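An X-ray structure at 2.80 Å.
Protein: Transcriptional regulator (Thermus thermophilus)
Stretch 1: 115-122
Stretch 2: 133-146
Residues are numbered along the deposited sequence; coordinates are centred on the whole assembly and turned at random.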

ATOM      1  N   PRO A 115     -11.092 -13.678  26.091  1.00 41.46           N
ATOM      2  CA  PRO A 115     -10.892 -12.229  25.962  1.00 39.89           C
ATOM      3  C   PRO A 115     -11.067 -11.693  24.545  1.00 38.43           C
ATOM      4  O   PRO A 115     -10.688 -12.329  23.567  1.00 38.69           O
ATOM      5  CB  PRO A 115      -9.475 -12.033  26.477  1.00 39.86           C
ATOM      6  CG  PRO A 115      -8.816 -13.311  26.073  1.00 41.64           C
ATOM      7  CD  PRO A 115      -9.832 -14.331  26.482  1.00 40.43           C
ATOM      8  N   ILE A 116     -11.636 -10.505  24.451  1.00 37.29           N
ATOM      9  CA  ILE A 116     -11.886  -9.867  23.174  1.00 36.55           C
ATOM     10  C   ILE A 116     -10.813  -8.822  22.850  1.00 36.63           C
ATOM     11  O   ILE A 116     -10.549  -7.911  23.647  1.00 36.02           O
ATOM     12  CB  ILE A 116     -13.262  -9.196  23.194  1.00 35.24           C
ATOM     13  CG1 ILE A 116     -14.334 -10.250  23.490  1.00 34.08           C
ATOM     14  CG2 ILE A 116     -13.504  -8.481  21.878  1.00 35.32           C
ATOM     15  CD1 ILE A 116     -15.687  -9.680  23.865  1.00 32.57           C
ATOM     16  N   PHE A 117     -10.191  -8.972  21.682  1.00 35.05           N
ATOM     17  CA  PHE A 117      -9.152  -8.054  21.232  1.00 34.32           C
ATOM     18  C   PHE A 117      -9.650  -7.335  19.994  1.00 35.31           C
ATOM     19  O   PHE A 117     -10.580  -7.790  19.328  1.00 35.82           O
ATOM     20  CB  PHE A 117      -7.862  -8.797  20.868  1.00 31.88           C
ATOM     21  CG  PHE A 117      -7.238  -9.547  22.005  1.00 29.17           C
ATOM     22  CD1 PHE A 117      -7.655 -10.832  22.319  1.00 28.15           C
ATOM     23  CD2 PHE A 117      -6.225  -8.966  22.762  1.00 29.37           C
ATOM     24  CE1 PHE A 117      -7.076 -11.532  23.359  1.00 29.76           C
ATOM     25  CE2 PHE A 117      -5.636  -9.657  23.807  1.00 30.60           C
ATOM     26  CZ  PHE A 117      -6.065 -10.948  24.108  1.00 30.91           C
ATOM     27  N   ALA A 118      -9.013  -6.216  19.682  1.00 35.90           N
ATOM     28  CA  ALA A 118      -9.386  -5.432  18.522  1.00 36.84           C
ATOM     29  C   ALA A 118      -8.148  -4.917  17.794  1.00 37.48           C
ATOM     30  O   ALA A 118      -7.096  -4.679  18.405  1.00 35.94           O
ATOM     31  CB  ALA A 118     -10.266  -4.267  18.946  1.00 36.09           C
ATOM     32  N   ILE A 119      -8.282  -4.761  16.482  1.00 39.23           N
ATOM     33  CA  ILE A 119      -7.196  -4.261  15.656  1.00 41.22           C
ATOM     34  C   ILE A 119      -7.653  -2.929  15.068  1.00 43.27           C
ATOM     35  O   ILE A 119      -8.723  -2.840  14.462  1.00 43.59           O
ATOM     36  CB  ILE A 119      -6.840  -5.249  14.509  1.00 40.02           C
ATOM     37  CG1 ILE A 119      -6.546  -6.636  15.085  1.00 40.72           C
ATOM     38  CG2 ILE A 119      -5.611  -4.754  13.752  1.00 39.55           C
ATOM     39  CD1 ILE A 119      -6.165  -7.663  14.061  1.00 41.38           C
ATOM     40  N   ALA A 120      -6.842  -1.896  15.273  1.00 45.15           N
ATOM     41  CA  ALA A 120      -7.146  -0.565  14.774  1.00 47.06           C
ATOM     42  C   ALA A 120      -6.184  -0.194  13.654  1.00 49.52           C
ATOM     43  O   ALA A 120      -4.963  -0.248  13.821  1.00 48.16           O
ATOM     44  CB  ALA A 120      -7.050   0.442  15.909  1.00 45.96           C
ATOM     45  N   VAL A 121      -6.739   0.176  12.508  1.00 54.14           N
ATOM     46  CA  VAL A 121      -5.925   0.554  11.359  1.00 59.60           C
ATOM     47  C   VAL A 121      -5.454   2.000  11.477  1.00 64.64           C
ATOM     48  O   VAL A 121      -6.254   2.916  11.685  1.00 65.08           O
ATOM     49  CB  VAL A 121      -6.706   0.373  10.051  1.00 58.68           C
ATOM     50  CG1 VAL A 121      -5.833   0.751   8.869  1.00 58.36           C
ATOM     51  CG2 VAL A 121      -7.179  -1.070   9.933  1.00 57.99           C
ATOM     52  N   GLU A 122      -4.144   2.189  11.338  1.00 70.09           N
ATOM     53  CA  GLU A 122      -3.522   3.501  11.452  1.00 74.78           C
ATOM     54  C   GLU A 122      -2.768   3.895  10.183  1.00 77.87           C
ATOM     55  O   GLU A 122      -1.578   3.610  10.042  1.00 78.66           O
ATOM     56  CB  GLU A 122      -2.556   3.495  12.645  1.00 76.08           C
ATOM     57  CG  GLU A 122      -1.895   4.831  12.965  1.00 78.94           C
ATOM     58  CD  GLU A 122      -2.852   5.827  13.591  1.00 80.35           C
ATOM     59  OE1 GLU A 122      -3.454   5.500  14.638  1.00 81.24           O
ATOM     60  OE2 GLU A 122      -2.999   6.937  13.038  1.00 81.71           O
ATOM     61  N   VAL A 133     -13.405   6.968  10.149  1.00 65.48           N
ATOM     62  CA  VAL A 133     -14.204   5.754   9.997  1.00 62.54           C
ATOM     63  C   VAL A 133     -13.802   4.730  11.057  1.00 61.57           C
ATOM     64  O   VAL A 133     -14.646   4.034  11.614  1.00 62.29           O
ATOM     65  CB  VAL A 133     -14.009   5.119   8.598  1.00 62.08           C
ATOM     66  CG2 VAL A 133     -14.666   5.986   7.539  1.00 62.46           C
ATOM     67  N   PHE A 134     -12.504   4.643  11.327  1.00 60.24           N
ATOM     68  CA  PHE A 134     -11.976   3.712  12.315  1.00 58.28           C
ATOM     69  C   PHE A 134     -12.225   4.221  13.723  1.00 57.19           C
ATOM     70  O   PHE A 134     -12.439   3.433  14.647  1.00 57.66           O
ATOM     71  CB  PHE A 134     -10.478   3.508  12.092  1.00 59.44           C
ATOM     72  CG  PHE A 134     -10.152   2.723  10.854  1.00 60.04           C
ATOM     73  CD1 PHE A 134     -10.366   1.346  10.814  1.00 59.34           C
ATOM     74  CD2 PHE A 134      -9.647   3.359   9.722  1.00 59.68           C
ATOM     75  CE1 PHE A 134     -10.080   0.617   9.668  1.00 59.22           C
ATOM     76  CE2 PHE A 134      -9.358   2.638   8.571  1.00 58.96           C
ATOM     77  CZ  PHE A 134      -9.576   1.265   8.543  1.00 59.57           C
ATOM     78  N   ALA A 135     -12.191   5.540  13.883  1.00 55.78           N
ATOM     79  CA  ALA A 135     -12.433   6.158  15.178  1.00 54.21           C
ATOM     80  C   ALA A 135     -13.872   5.864  15.584  1.00 53.97           C
ATOM     81  O   ALA A 135     -14.156   5.579  16.745  1.00 54.52           O
ATOM     82  N   GLU A 136     -14.776   5.929  14.611  1.00 53.40           N
ATOM     83  CA  GLU A 136     -16.192   5.663  14.841  1.00 51.56           C
ATOM     84  C   GLU A 136     -16.427   4.188  15.149  1.00 49.16           C
ATOM     85  O   GLU A 136     -17.107   3.856  16.121  1.00 48.70           O
ATOM     86  CB  GLU A 136     -17.011   6.087  13.616  1.00 53.93           C
ATOM     87  CG  GLU A 136     -17.081   7.595  13.419  1.00 60.51           C
ATOM     88  CD  GLU A 136     -18.000   8.280  14.427  1.00 65.74           C
ATOM     89  OE1 GLU A 136     -18.068   7.828  15.590  1.00 68.90           O
ATOM     90  OE2 GLU A 136     -18.649   9.285  14.062  1.00 68.04           O
ATOM     91  N   ARG A 137     -15.870   3.303  14.328  1.00 46.00           N
ATOM     92  CA  ARG A 137     -16.030   1.870  14.556  1.00 45.22           C
ATOM     93  C   ARG A 137     -15.594   1.494  15.964  1.00 44.24           C
ATOM     94  O   ARG A 137     -16.267   0.726  16.652  1.00 43.81           O
ATOM     95  CB  ARG A 137     -15.188   1.059  13.571  1.00 44.99           C
ATOM     96  CG  ARG A 137     -15.542   1.261  12.130  1.00 43.55           C
ATOM     97  CD  ARG A 137     -14.587   0.535  11.211  1.00 41.68           C
ATOM     98  NE  ARG A 137     -14.946   0.828   9.833  1.00 41.52           N
ATOM     99  CZ  ARG A 137     -14.312   0.372   8.765  1.00 40.17           C
ATOM    100  NH2 ARG A 137     -14.753   0.722   7.569  1.00 41.94           N
ATOM    101  N   MET A 138     -14.455   2.037  16.383  1.00 43.55           N
ATOM    102  CA  MET A 138     -13.908   1.736  17.703  1.00 42.87           C
ATOM    103  C   MET A 138     -14.752   2.288  18.849  1.00 40.32           C
ATOM    104  O   MET A 138     -14.835   1.670  19.907  1.00 39.26           O
ATOM    105  CB  MET A 138     -12.460   2.243  17.812  1.00 42.37           C
ATOM    106  CG  MET A 138     -11.687   1.680  19.015  1.00 44.37           C
ATOM    107  SD  MET A 138     -11.576  -0.143  19.098  1.00 42.68           S
ATOM    108  CE  MET A 138     -10.370  -0.458  17.867  1.00 42.66           C
ATOM    109  N   ALA A 139     -15.388   3.436  18.635  1.00 39.70           N
ATOM    110  CA  ALA A 139     -16.220   4.047  19.670  1.00 39.15           C
ATOM    111  C   ALA A 139     -17.476   3.227  19.932  1.00 38.89           C
ATOM    112  O   ALA A 139     -17.871   3.040  21.083  1.00 39.81           O
ATOM    113  CB  ALA A 139     -16.598   5.452  19.274  1.00 38.09           C
ATOM    114  N   GLY A 140     -18.098   2.738  18.860  1.00 38.67           N
ATOM    115  CA  GLY A 140     -19.298   1.931  19.005  1.00 37.84           C
ATOM    116  C   GLY A 140     -18.941   0.574  19.571  1.00 37.93           C
ATOM    117  O   GLY A 140     -19.712  -0.039  20.311  1.00 35.49           O
ATOM    118  N   PHE A 141     -17.754   0.104  19.210  1.00 39.42           N
ATOM    119  CA  PHE A 141     -17.269  -1.178  19.685  1.00 40.59           C
ATOM    120  C   PHE A 141     -17.187  -1.128  21.197  1.00 42.11           C
ATOM    121  O   PHE A 141     -17.664  -2.024  21.884  1.00 41.85           O
ATOM    122  CB  PHE A 141     -15.884  -1.470  19.109  1.00 38.45           C
ATOM    123  CG  PHE A 141     -15.375  -2.852  19.426  1.00 36.87           C
ATOM    124  CD1 PHE A 141     -16.028  -3.981  18.934  1.00 35.83           C
ATOM    125  CD2 PHE A 141     -14.235  -3.029  20.202  1.00 35.36           C
ATOM    126  CE1 PHE A 141     -15.546  -5.269  19.211  1.00 35.69           C
ATOM    127  CE2 PHE A 141     -13.749  -4.314  20.480  1.00 36.66           C
ATOM    128  CZ  PHE A 141     -14.404  -5.434  19.983  1.00 34.01           C
ATOM    129  N   GLN A 142     -16.588  -0.063  21.712  1.00 45.60           N
ATOM    130  CA  GLN A 142     -16.442   0.093  23.147  1.00 51.65           C
ATOM    131  C   GLN A 142     -17.778   0.280  23.859  1.00 53.38           C
ATOM    132  O   GLN A 142     -17.981  -0.238  24.955  1.00 53.63           O
ATOM    133  CB  GLN A 142     -15.527   1.275  23.454  1.00 55.00           C
ATOM    134  CG  GLN A 142     -14.178   1.189  22.780  1.00 59.87           C
ATOM    135  CD  GLN A 142     -13.198   2.181  23.349  1.00 63.15           C
ATOM    136  OE1 GLN A 142     -12.778   2.051  24.500  1.00 64.84           O
ATOM    137  NE2 GLN A 142     -12.832   3.190  22.554  1.00 64.27           N
ATOM    138  N   GLU A 143     -18.687   1.024  23.239  1.00 55.07           N
ATOM    139  CA  GLU A 143     -19.988   1.260  23.838  1.00 57.21           C
ATOM    140  C   GLU A 143     -20.775  -0.038  23.956  1.00 55.72           C
ATOM    141  O   GLU A 143     -21.363  -0.313  24.996  1.00 56.29           O
ATOM    142  CB  GLU A 143     -20.771   2.279  23.006  1.00 63.46           C
ATOM    143  CG  GLU A 143     -20.136   3.670  22.966  1.00 73.72           C
ATOM    144  CD  GLU A 143     -20.397   4.492  24.227  1.00 80.76           C
ATOM    145  OE1 GLU A 143     -20.070   4.020  25.343  1.00 84.20           O
ATOM    146  OE2 GLU A 143     -20.931   5.620  24.100  1.00 83.13           O
ATOM    147  N   ALA A 144     -20.780  -0.843  22.900  1.00 53.37           N
ATOM    148  CA  ALA A 144     -21.508  -2.101  22.927  1.00 52.25           C
ATOM    149  C   ALA A 144     -20.914  -3.061  23.948  1.00 52.16           C
ATOM    150  O   ALA A 144     -21.645  -3.720  24.685  1.00 52.12           O
ATOM    151  CB  ALA A 144     -21.509  -2.740  21.541  1.00 52.51           C
ATOM    152  N   LEU A 145     -19.586  -3.146  23.979  1.00 51.81           N
ATOM    153  CA  LEU A 145     -18.890  -4.023  24.919  1.00 51.64           C
ATOM    154  C   LEU A 145     -19.219  -3.637  26.350  1.00 51.89           C
ATOM    155  O   LEU A 145     -19.454  -4.489  27.195  1.00 50.40           O
ATOM    156  CB  LEU A 145     -17.375  -3.937  24.720  1.00 51.06           C
ATOM    157  CG  LEU A 145     -16.790  -4.689  23.527  1.00 51.13           C
ATOM    158  CD1 LEU A 145     -15.283  -4.496  23.510  1.00 47.77           C
ATOM    159  CD2 LEU A 145     -17.157  -6.175  23.620  1.00 49.58           C
ATOM    160  N   LYS A 146     -19.224  -2.338  26.609  1.00 54.03           N
ATOM    161  CA  LYS A 146     -19.526  -1.820  27.930  1.00 56.58           C
ATOM    162  C   LYS A 146     -20.930  -2.241  28.328  1.00 56.89           C
ATOM    163  O   LYS A 146     -21.140  -2.824  29.391  1.00 57.39           O
ATOM    164  CB  LYS A 146     -19.432  -0.294  27.918  1.00 59.05           C
ATOM    165  CG  LYS A 146     -19.638   0.357  29.265  1.00 62.74           C
ATOM    166  CD  LYS A 146     -19.442   1.859  29.178  1.00 66.17           C
ATOM    167  CE  LYS A 146     -19.519   2.498  30.562  1.00 69.19           C
ATOM    168  NZ  LYS A 146     -19.311   3.978  30.520  1.00 72.86           N
TER

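A strand, residues 116-121, runs along the helix that begins at 133 and runs on past 146, nearly antiparallel to it, with 160° between their N-to-C directions and the axes 8.7 Å apart at their closest. The start of the strand therefore lies beside the later part of this stretch of helix, I116 near L145, while its end lies beside the first turn, V121 near F134. No hydrogen bond crosses between them. The helix spends its backbone amides on its own carbonyls, as in M138 N to F134 O at 3.0 Å. The contact buries 373 Å², both sides summed, and apolar side-chain packing makes it.

The largest contributions come from F134 and V121, which meet each other. F134, with chi1 in the m well, lays its ring against V121 so that CB of V121 sits 3.6 Å from the centroid of the F134 ring and only 22° off the ring normal, a CH-pi contact over one face. The closest atoms, V121 CB and F134 CZ, are 3.4 Å apart. Each residue type fits its role: the flat ring offers a broad apolar surface, and in valine CA and two methyls take the other bonds of CB, leaving its one hydrogen pointing toward the ring. The CA-to-CB bonds of both residues point toward the opposing stretch. The contact lies close to the strand backbone because V121 meets the ring with its first side-chain atom, while F134 reaches it with CZ, the far end of its side chain; the CA atoms of V121 and F134 are 6.9 Å apart.

One helical turn on, M138 fills the middle. Its unbranched chain, t at chi1 and p at chi2 and chi3, carries the terminal methyl to the strand, where M138 CE lies 4.0 Å from A118 CB and likewise 4.0 Å from A120 CB. Alanine suits these positions because a single methyl leaves room for the end of the methionine chain. A118 also receives F141, its CB standing 3.8 Å from F141 CE2.

The far end is closed by I116, which uses two branches. Its CG2 approaches F141 CZ at 3.7 Å, at the edge of that ring, while its CD1 reaches L145 CD2 at 3.8 Å. A beta-branched residue is at home in a strand, and the longer arm of isoleucine lets it span both helix partners. I116, A118, V121, F141 and L145 are buried, a setting that suits F141's ring and L145's branched apolar end; F134 and M138 stay partly exposed. The helix residues involved, F134, M138, F141 and L145, recur at intervals of three or four and so share one side of the helix. From 116 to 119 the strand alternates as an extended chain should, I116 and A118 pointing toward the helix, F117 and I119 away; then A120 points sideways and V121 toward.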